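Local coordinates for DUF3863 domain-containing protein (Parabacteroides distasonis, PDB 3LM3) that is of unknown function but is probably a carbohydrate-active enzyme, a glycoside hydrolase or deacetylase, at residues 279-284 / 323-328; 19-24 / 268-273; 211-216 / 328-333. One frame throughout, in Å; residues are numbered along the deposited sequence. Where two conformers were deposited one is given.

Contact 1: 279-284 / 323-328; sequences FGWVAN and GEFGEL
Trp281, on strand 280-287, and Phe325, on helix 322-332, lie flat against each other. Their planes are 14° from parallel, and the phenyl ring sits over the five-membered half of the indole, with the two centroids 3.8 Å apart. Phe325 brings its far end to the root of the indole: its CZ is 3.4 Å from Trp281 CG, and its CE2 is 3.4 Å from Trp281 CD2. Both residues hold CG opposite the backbone N (chi1 170° for Trp281, 173° for Phe325), torsions that carry each ring away from its backbone toward the other, face to face. Phe279 comes in differently. Its side chain crosses that of Phe325 at about a right angle, and its CE2 lies near the plane of the phenyl ring, 3.9 Å from Phe325 CZ. Face and rim of Phe325 thus meet two different aromatics. The stack leaves the indole N-H to Thr24 OG1, on the adjacent strand 21-29, a bond that should limit rotation of the indole. Leu215 of strand 213-216 also touches both stacked rings. Helix 322-332 covers the face of parallel strands 21-29 and 280-287 that carries Phe22 and Trp281, consistent with a beta/alpha-barrel as in this glycoside hydrolase/deacetylase clan.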
loop_
_atom_site.group_PDB
_atom_site.type_symbol
_atom_site.label_atom_id
_atom_site.label_comp_id
_atom_site.label_asym_id
_atom_site.label_seq_id
_atom_site.Cartn_x
_atom_site.Cartn_y
_atom_site.Cartn_z
ATOM N N PHE A 279 -17.227 2.438 1.275
ATOM C CA PHE A 279 -16.575 2.026 0.031
ATOM C C PHE A 279 -15.614 0.910 0.431
ATOM O O PHE A 279 -15.343 0.721 1.635
ATOM C CB PHE A 279 -15.794 3.158 -0.659
ATOM C CG PHE A 279 -14.596 3.671 0.112
ATOM C CD1 PHE A 279 -14.728 4.680 1.048
ATOM C CD2 PHE A 279 -13.337 3.169 -0.141
ATOM C CE1 PHE A 279 -13.615 5.165 1.754
ATOM C CE2 PHE A 279 -12.235 3.634 0.559
ATOM C CZ PHE A 279 -12.375 4.635 1.500
ATOM N N GLY A 280 -15.091 0.197 -0.568
ATOM C CA GLY A 280 -14.029 -0.782 -0.319
ATOM C C GLY A 280 -12.907 -0.559 -1.301
ATOM O O GLY A 280 -13.170 -0.267 -2.463
ATOM N N TRP A 281 -11.672 -0.757 -0.844
ATOM C CA TRP A 281 -10.499 -0.523 -1.676
ATOM C C TRP A 281 -9.410 -1.541 -1.358
ATOM O O TRP A 281 -9.057 -1.742 -0.191
ATOM C CB TRP A 281 -9.968 0.892 -1.440
ATOM C CG TRP A 281 -8.618 1.148 -2.063
ATOM C CD1 TRP A 281 -8.256 0.978 -3.374
ATOM C CD2 TRP A 281 -7.445 1.592 -1.369
ATOM N NE1 TRP A 281 -6.920 1.312 -3.530
ATOM C CE2 TRP A 281 -6.399 1.653 -2.310
ATOM C CE3 TRP A 281 -7.174 1.923 -0.038
ATOM C CZ2 TRP A 281 -5.107 2.066 -1.978
ATOM C CZ3 TRP A 281 -5.905 2.300 0.289
ATOM C CH2 TRP A 281 -4.885 2.379 -0.666
ATOM N N VAL A 282 -8.917 -2.186 -2.404
ATOM C CA VAL A 282 -7.809 -3.108 -2.368
ATOM C C VAL A 282 -6.699 -2.531 -3.244
ATOM O O VAL A 282 -6.945 -2.088 -4.378
ATOM C CB VAL A 282 -8.227 -4.485 -2.914
ATOM C CG1 VAL A 282 -7.013 -5.367 -3.226
ATOM C CG2 VAL A 282 -9.213 -5.152 -1.928
ATOM N N ALA A 283 -5.474 -2.550 -2.707
ATOM C CA ALA A 283 -4.264 -2.095 -3.393
ATOM C C ALA A 283 -3.336 -3.249 -3.666
ATOM O O ALA A 283 -3.217 -4.170 -2.839
ATOM C CB ALA A 283 -3.526 -1.068 -2.538
ATOM N N ASN A 284 -2.655 -3.251 -4.806
ATOM C CA ASN A 284 -1.689 -4.323 -5.063
ATOM C C ASN A 284 -0.616 -3.824 -6.007
ATOM O O ASN A 284 -0.835 -2.921 -6.808
ATOM C CB ASN A 284 -2.396 -5.544 -5.638
ATOM C CG ASN A 284 -1.750 -6.873 -5.253
ATOM O OD1 ASN A 284 -0.670 -6.929 -4.664
ATOM N ND2 ASN A 284 -2.460 -7.973 -5.587
ATOM N N GLY A 323 -3.707 6.789 -9.036
ATOM C CA GLY A 323 -4.009 8.198 -9.086
ATOM C C GLY A 323 -5.502 8.478 -9.195
ATOM O O GLY A 323 -6.027 9.402 -8.552
ATOM N N GLU A 324 -6.219 7.717 -10.020
ATOM C CA GLU A 324 -7.678 7.931 -10.196
ATOM C C GLU A 324 -8.388 7.686 -8.877
ATOM O O GLU A 324 -9.286 8.432 -8.474
ATOM C CB GLU A 324 -8.280 6.950 -11.199
ATOM C CG GLU A 324 -8.180 7.262 -12.606
ATOM C CD GLU A 324 -8.994 6.173 -13.310
ATOM O OE1 GLU A 324 -8.437 5.093 -13.523
ATOM O OE2 GLU A 324 -10.223 6.338 -13.487
ATOM N N PHE A 325 -8.035 6.600 -8.200
ATOM C CA PHE A 325 -8.679 6.268 -6.944
ATOM C C PHE A 325 -8.400 7.349 -5.906
ATOM O O PHE A 325 -9.309 7.786 -5.207
ATOM C CB PHE A 325 -8.226 4.899 -6.415
ATOM C CG PHE A 325 -8.764 4.621 -5.042
ATOM C CD1 PHE A 325 -10.115 4.361 -4.839
ATOM C CD2 PHE A 325 -7.931 4.718 -3.924
ATOM C CE1 PHE A 325 -10.628 4.223 -3.543
ATOM C CE2 PHE A 325 -8.414 4.595 -2.663
ATOM C CZ PHE A 325 -9.768 4.309 -2.444
ATOM N N GLY A 326 -7.149 7.770 -5.773
ATOM C CA GLY A 326 -6.829 8.828 -4.809
ATOM C C GLY A 326 -7.614 10.092 -5.073
ATOM O O GLY A 326 -8.065 10.745 -4.143
ATOM N N GLU A 327 -7.784 10.449 -6.345
ATOM C CA GLU A 327 -8.564 11.654 -6.656
ATOM C C GLU A 327 -10.046 11.437 -6.421
ATOM O O GLU A 327 -10.709 12.383 -6.008
ATOM C CB GLU A 327 -8.293 12.180 -8.055
ATOM C CG GLU A 327 -6.896 12.779 -8.216
ATOM C CD GLU A 327 -6.687 14.060 -7.438
ATOM O OE1 GLU A 327 -7.649 14.703 -6.953
ATOM O OE2 GLU A 327 -5.515 14.439 -7.300
ATOM N N LEU A 328 -10.569 10.215 -6.609
ATOM C CA LEU A 328 -11.957 9.957 -6.194
ATOM C C LEU A 328 -12.133 10.159 -4.693
ATOM O O LEU A 328 -13.119 10.749 -4.243
ATOM C CB LEU A 328 -12.410 8.535 -6.569
ATOM C CG LEU A 328 -12.739 8.303 -8.027
ATOM C CD1 LEU A 328 -12.876 6.805 -8.306
ATOM C CD2 LEU A 328 -14.015 9.092 -8.438
#

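Contact 2: 19-24 / 268-273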
loop_
_atom_site.group_PDB
_atom_site.type_symbol
_atom_site.label_atom_id
_atom_site.label_comp_id
_atom_site.label_asym_id
_atom_site.label_seq_id
_atom_site.Cartn_x
_atom_site.Cartn_y
_atom_site.Cartn_z
ATOM N N GLY A 19 -20.129 3.929 -2.146
ATOM C CA GLY A 19 -20.866 2.733 -2.513
ATOM C C GLY A 19 -20.150 1.765 -3.421
ATOM O O GLY A 19 -20.734 0.724 -3.798
ATOM N N ASN A 20 -18.907 2.073 -3.772
ATOM C CA ASN A 20 -18.188 1.337 -4.792
ATOM C C ASN A 20 -17.005 0.564 -4.213
ATOM O O ASN A 20 -16.509 0.858 -3.112
ATOM C CB ASN A 20 -17.717 2.300 -5.888
ATOM C CG ASN A 20 -18.794 2.643 -6.883
ATOM O OD1 ASN A 20 -19.498 1.752 -7.387
ATOM N ND2 ASN A 20 -18.910 3.932 -7.212
ATOM N N ARG A 21 -16.573 -0.429 -4.981
ATOM C CA ARG A 21 -15.426 -1.293 -4.685
ATOM C C ARG A 21 -14.354 -1.026 -5.734
ATOM O O ARG A 21 -14.674 -0.944 -6.923
ATOM C CB ARG A 21 -15.865 -2.760 -4.731
ATOM C CG ARG A 21 -16.878 -3.138 -3.696
ATOM C CD ARG A 21 -17.387 -4.548 -3.914
ATOM N NE ARG A 21 -18.285 -4.972 -2.853
ATOM C CZ ARG A 21 -19.573 -4.699 -2.790
ATOM N NH1 ARG A 21 -20.170 -3.994 -3.731
ATOM N NH2 ARG A 21 -20.277 -5.150 -1.750
ATOM N N PHE A 22 -13.113 -0.844 -5.289
ATOM C CA PHE A 22 -12.011 -0.479 -6.150
ATOM C C PHE A 22 -10.812 -1.376 -5.913
ATOM O O PHE A 22 -10.494 -1.691 -4.771
ATOM C CB PHE A 22 -11.553 0.931 -5.855
ATOM C CG PHE A 22 -12.615 1.962 -6.102
ATOM C CD1 PHE A 22 -12.764 2.508 -7.355
ATOM C CD2 PHE A 22 -13.487 2.349 -5.103
ATOM C CE1 PHE A 22 -13.766 3.440 -7.594
ATOM C CE2 PHE A 22 -14.528 3.253 -5.350
ATOM C CZ PHE A 22 -14.631 3.820 -6.607
ATOM N N VAL A 23 -10.150 -1.742 -7.017
ATOM C CA VAL A 23 -8.817 -2.350 -6.972
ATOM C C VAL A 23 -7.875 -1.432 -7.735
ATOM O O VAL A 23 -8.140 -1.107 -8.903
ATOM C CB VAL A 23 -8.762 -3.754 -7.596
ATOM C CG1 VAL A 23 -7.306 -4.256 -7.716
ATOM C CG2 VAL A 23 -9.622 -4.747 -6.814
ATOM N N THR A 24 -6.783 -1.044 -7.094
ATOM C CA THR A 24 -5.731 -0.282 -7.747
ATOM C C THR A 24 -4.489 -1.151 -7.835
ATOM O O THR A 24 -3.884 -1.476 -6.806
ATOM C CB THR A 24 -5.425 1.021 -7.024
ATOM O OG1 THR A 24 -5.039 0.778 -5.664
ATOM C CG2 THR A 24 -6.627 1.973 -7.022
ATOM N N ILE A 268 -12.357 -8.751 3.318
ATOM C CA ILE A 268 -12.298 -7.820 4.439
ATOM C C ILE A 268 -12.837 -6.450 4.022
ATOM O O ILE A 268 -13.533 -5.747 4.780
ATOM C CB ILE A 268 -10.849 -7.647 4.947
ATOM C CG1 ILE A 268 -10.274 -8.981 5.412
ATOM C CG2 ILE A 268 -10.723 -6.561 6.055
ATOM C CD1 ILE A 268 -8.733 -8.906 5.726
ATOM N N HIS A 269 -12.516 -6.076 2.786
ATOM C CA HIS A 269 -12.850 -4.785 2.206
ATOM C C HIS A 269 -14.144 -4.769 1.428
ATOM O O HIS A 269 -14.902 -3.801 1.488
ATOM C CB HIS A 269 -11.677 -4.360 1.328
ATOM C CG HIS A 269 -10.441 -4.210 2.127
ATOM N ND1 HIS A 269 -10.179 -3.055 2.833
ATOM C CD2 HIS A 269 -9.524 -5.117 2.527
ATOM C CE1 HIS A 269 -9.113 -3.241 3.583
ATOM N NE2 HIS A 269 -8.693 -4.487 3.417
ATOM N N PHE A 270 -14.373 -5.820 0.664
ATOM C CA PHE A 270 -15.490 -5.834 -0.289
ATOM C C PHE A 270 -16.781 -6.434 0.263
ATOM O O PHE A 270 -17.834 -6.249 -0.345
ATOM C CB PHE A 270 -15.051 -6.559 -1.558
ATOM C CG PHE A 270 -13.976 -5.848 -2.372
ATOM C CD1 PHE A 270 -13.622 -4.523 -2.137
ATOM C CD2 PHE A 270 -13.379 -6.508 -3.445
ATOM C CE1 PHE A 270 -12.671 -3.889 -2.931
ATOM C CE2 PHE A 270 -12.418 -5.871 -4.235
ATOM C CZ PHE A 270 -12.085 -4.555 -3.969
ATOM N N ASP A 271 -16.710 -7.099 1.418
ATOM C CA ASP A 271 -17.911 -7.542 2.137
ATOM C C ASP A 271 -18.140 -6.588 3.317
ATOM O O ASP A 271 -18.748 -5.512 3.142
ATOM C CB ASP A 271 -17.758 -9.015 2.539
ATOM C CG ASP A 271 -17.915 -9.977 1.353
ATOM O OD1 ASP A 271 -18.513 -9.604 0.316
ATOM O OD2 ASP A 271 -17.433 -11.144 1.515
ATOM N N LYS A 272 -17.599 -6.889 4.487
ATOM C CA LYS A 272 -17.856 -6.098 5.695
ATOM C C LYS A 272 -17.312 -4.673 5.599
ATOM O O LYS A 272 -17.953 -3.735 6.024
ATOM C CB LYS A 272 -17.271 -6.810 6.917
ATOM C CG LYS A 272 -17.423 -6.084 8.250
ATOM C CD LYS A 272 -18.852 -6.005 8.739
ATOM C CE LYS A 272 -18.871 -5.859 10.263
ATOM N NZ LYS A 272 -20.245 -5.866 10.817
ATOM N N GLY A 273 -16.123 -4.515 5.024
ATOM C CA GLY A 273 -15.530 -3.177 4.974
ATOM C C GLY A 273 -16.420 -2.145 4.303
ATOM O O GLY A 273 -16.600 -1.010 4.800
#
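Phe270 of helix 255-277 is wedged against strand 21-29, and here the packing is close. Arg21 CB rests over one face of the phenyl ring, 4.0 Å from its centroid, in a CH-pi contact. The rim is taken by the strand too: near the ring plane, Phe270 CZ meets the backbone oxygen of Phe22 at 3.4 Å and Val23 CG2 at 3.8 Å. Trp314 adds an edge-to-face partner, and Val282 of the neighbouring strand touches the same ring. Strand and helix segments run nearly antiparallel, at 167°, as when a helix backs the outer side of a parallel alpha/beta sheet. Alternation along the strand fits this: Arg21 faces the helix, whereas Phe22 turns away to pack on Phe325 and Leu328. Toward the end of the Arg21 side chain the contact becomes polar and less enclosed, since this arginine is partly exposed. Its chain, extended from CG to NE, carries the guanidinium past the phenyl ring to the helix backbone. There Arg21 NE, at 2.9 Å, and Arg21 NH2, at 3.0 Å, both donate to Phe270 O, which lies almost in the guanidinium plane; NE approaches on a carbonyl lone pair. Asp271 stands farther off, its OD1 5.2 Å from Arg21 NH2, and its carboxylate is engaged by Arg313 and Trp314.

Contact 3: 211-216 / 328-333; sequences DCVNLD and LWRKQY
A nearly fully stretched Arg330 (chi1 179°) reaches out as far as NE, while a chi1 of -171° carries the Asp211 carboxylate over to the arginine, and the two groups meet side-on. Arg330 NE donates to Asp211 OD1 at 2.9 Å and Arg330 NH2 to Asp211 OD2 at 2.8 Å, both bonds almost straight. Each oxygen is met on its syn side and lies close to the guanidinium plane, but the carboxylate is twisted, its plane 35° from that of the guanidinium. Beneath this bridge the contact turns apolar. Val213 brings both methyls against the six-membered ring of Trp329 at CE3, CG2 within 3.6 Å of that atom, and the same Val213 CG2 lies 3.8 Å from Arg330 CB. A leucine in place of Arg330 would probably leave the Asp211 carboxylate without its charged mate and free to turn. Trp329 NE1 is held separately by Tyr341 OH. Because Arg330 NH1 also bridges to Glu327 one helical turn back, the arginine is shared by two acids, and its positive charge is probably more than matched by the two carboxylates, which it would help keep ionised.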
loop_
_atom_site.group_PDB
_atom_site.type_symbol
_atom_site.label_atom_id
_atom_site.label_comp_id
_atom_site.label_asym_id
_atom_site.label_seq_id
_atom_site.Cartn_x
_atom_site.Cartn_y
_atom_site.Cartn_z
ATOM N N ASP A 211 -2.138 18.594 1.255
ATOM C CA ASP A 211 -3.184 18.202 0.298
ATOM C C ASP A 211 -2.651 17.114 -0.643
ATOM O O ASP A 211 -2.542 17.305 -1.851
ATOM C CB ASP A 211 -3.695 19.438 -0.450
ATOM C CG ASP A 211 -4.914 19.157 -1.307
ATOM O OD1 ASP A 211 -5.560 18.112 -1.168
ATOM O OD2 ASP A 211 -5.223 20.008 -2.160
ATOM N N CYS A 212 -2.342 15.953 -0.073
ATOM C CA CYS A 212 -1.930 14.812 -0.827
ATOM C C CYS A 212 -2.516 13.603 -0.118
ATOM O O CYS A 212 -2.365 13.445 1.093
ATOM C CB CYS A 212 -0.405 14.712 -0.857
ATOM S SG CYS A 212 0.210 13.431 -2.025
ATOM N N VAL A 213 -3.192 12.773 -0.867
ATOM C CA VAL A 213 -3.801 11.564 -0.321
ATOM C C VAL A 213 -2.714 10.500 -0.248
ATOM O O VAL A 213 -2.045 10.179 -1.236
ATOM C CB VAL A 213 -4.925 11.057 -1.251
ATOM C CG1 VAL A 213 -5.589 9.795 -0.653
ATOM C CG2 VAL A 213 -5.953 12.140 -1.498
ATOM N N ASN A 214 -2.530 9.924 0.929
ATOM C CA ASN A 214 -1.506 8.910 1.149
ATOM C C ASN A 214 -2.143 7.514 1.087
ATOM O O ASN A 214 -3.006 7.188 1.896
ATOM C CB ASN A 214 -0.780 9.127 2.489
ATOM C CG ASN A 214 0.502 8.360 2.566
ATOM O OD1 ASN A 214 0.816 7.611 1.652
ATOM N ND2 ASN A 214 1.289 8.542 3.648
ATOM N N LEU A 215 -1.703 6.731 0.121
ATOM C CA LEU A 215 -2.213 5.407 -0.194
ATOM C C LEU A 215 -1.252 4.283 0.130
ATOM O O LEU A 215 -0.083 4.273 -0.268
ATOM C CB LEU A 215 -2.532 5.274 -1.690
ATOM C CG LEU A 215 -3.602 6.220 -2.223
ATOM C CD1 LEU A 215 -3.869 5.931 -3.712
ATOM C CD2 LEU A 215 -4.916 6.098 -1.407
ATOM N N ASP A 216 -1.772 3.280 0.822
ATOM C CA ASP A 216 -1.159 1.950 0.925
ATOM C C ASP A 216 -0.878 1.328 -0.440
ATOM O O ASP A 216 -1.519 1.682 -1.437
ATOM C CB ASP A 216 -2.089 1.049 1.734
ATOM C CG ASP A 216 -1.419 -0.209 2.286
ATOM O OD1 ASP A 216 -0.156 -0.313 2.344
ATOM O OD2 ASP A 216 -2.193 -1.142 2.649
ATOM N N LEU A 328 -10.569 10.215 -6.609
ATOM C CA LEU A 328 -11.957 9.957 -6.194
ATOM C C LEU A 328 -12.133 10.159 -4.693
ATOM O O LEU A 328 -13.119 10.749 -4.243
ATOM C CB LEU A 328 -12.410 8.535 -6.569
ATOM C CG LEU A 328 -12.739 8.303 -8.027
ATOM C CD1 LEU A 328 -12.876 6.805 -8.306
ATOM C CD2 LEU A 328 -14.015 9.092 -8.438
ATOM N N TRP A 329 -11.168 9.700 -3.906
ATOM C CA TRP A 329 -11.219 9.872 -2.462
ATOM C C TRP A 329 -11.169 11.360 -2.096
ATOM O O TRP A 329 -11.983 11.848 -1.316
ATOM C CB TRP A 329 -10.118 9.060 -1.778
ATOM C CG TRP A 329 -10.216 9.047 -0.299
ATOM C CD1 TRP A 329 -10.827 8.114 0.478
ATOM C CD2 TRP A 329 -9.631 9.992 0.606
ATOM N NE1 TRP A 329 -10.692 8.430 1.803
ATOM C CE2 TRP A 329 -9.959 9.586 1.908
ATOM C CE3 TRP A 329 -8.871 11.154 0.433
ATOM C CZ2 TRP A 329 -9.544 10.293 3.047
ATOM C CZ3 TRP A 329 -8.457 11.846 1.552
ATOM C CH2 TRP A 329 -8.787 11.414 2.841
ATOM N N ARG A 330 -10.253 12.080 -2.714
ATOM C CA ARG A 330 -10.041 13.510 -2.460
ATOM C C ARG A 330 -11.258 14.343 -2.861
ATOM O O ARG A 330 -11.498 15.406 -2.275
ATOM C CB ARG A 330 -8.801 13.938 -3.258
ATOM C CG ARG A 330 -8.415 15.393 -3.150
ATOM C CD ARG A 330 -6.937 15.568 -3.603
ATOM N NE ARG A 330 -6.566 16.986 -3.649
ATOM C CZ ARG A 330 -6.676 17.786 -4.696
ATOM N NH1 ARG A 330 -7.076 17.362 -5.891
ATOM N NH2 ARG A 330 -6.329 19.069 -4.561
ATOM N N LYS A 331 -12.019 13.878 -3.838
ATOM C CA LYS A 331 -13.243 14.571 -4.231
ATOM C C LYS A 331 -14.294 14.539 -3.114
ATOM O O LYS A 331 -15.056 15.507 -2.952
ATOM C CB LYS A 331 -13.786 13.960 -5.522
ATOM C CG LYS A 331 -15.005 14.635 -6.092
ATOM C CD LYS A 331 -15.112 14.405 -7.592
ATOM C CE LYS A 331 -15.395 12.949 -7.925
ATOM N NZ LYS A 331 -15.980 12.801 -9.299
ATOM N N GLN A 332 -14.320 13.449 -2.362
ATOM C CA GLN A 332 -15.331 13.227 -1.323
ATOM C C GLN A 332 -14.878 13.687 0.064
ATOM O O GLN A 332 -15.674 14.243 0.826
ATOM C CB GLN A 332 -15.692 11.740 -1.286
ATOM C CG GLN A 332 -16.755 11.354 -0.276
ATOM C CD GLN A 332 -18.113 11.925 -0.614
ATOM O OE1 GLN A 332 -18.404 12.226 -1.761
ATOM N NE2 GLN A 332 -18.964 12.071 0.399
ATOM N N TYR A 333 -13.612 13.463 0.394
ATOM C CA TYR A 333 -13.085 13.697 1.730
ATOM C C TYR A 333 -12.126 14.862 1.662
ATOM O O TYR A 333 -11.130 14.794 0.945
ATOM C CB TYR A 333 -12.337 12.433 2.231
ATOM C CG TYR A 333 -13.220 11.198 2.352
ATOM C CD1 TYR A 333 -13.905 10.946 3.535
ATOM C CD2 TYR A 333 -13.406 10.323 1.300
ATOM C CE1 TYR A 333 -14.751 9.834 3.653
ATOM C CE2 TYR A 333 -14.259 9.209 1.410
ATOM C CZ TYR A 333 -14.915 8.987 2.596
ATOM O OH TYR A 333 -15.758 7.900 2.709
#

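How the contacts relate
Contacts 1 and 3 sit at successive parts of helix 322-332, with centres about 9 Å apart, and share Leu328. The helix lies between strand 280-287 (contact 1) and strand 213-216 (contact 3), which may belong to one barrel wall. Contact 2, centred about 10 Å from contact 1, reaches strand 21-29, the parallel neighbour of 280-287, and adds helix 255-277. Gly280 O and Val282 N probably hydrogen-bond to Phe22 across that strand pair. Along the chain contact 2 closes before contact 1 opens, contact 1 falls within the span bracketed by contact 3, and contacts 2 and 3, about 16 Å apart, interleave. Helices 255-277 and 322-332 pack on opposite faces of the strand pair, as Phe22 turning from Phe270 toward Leu328 indicates.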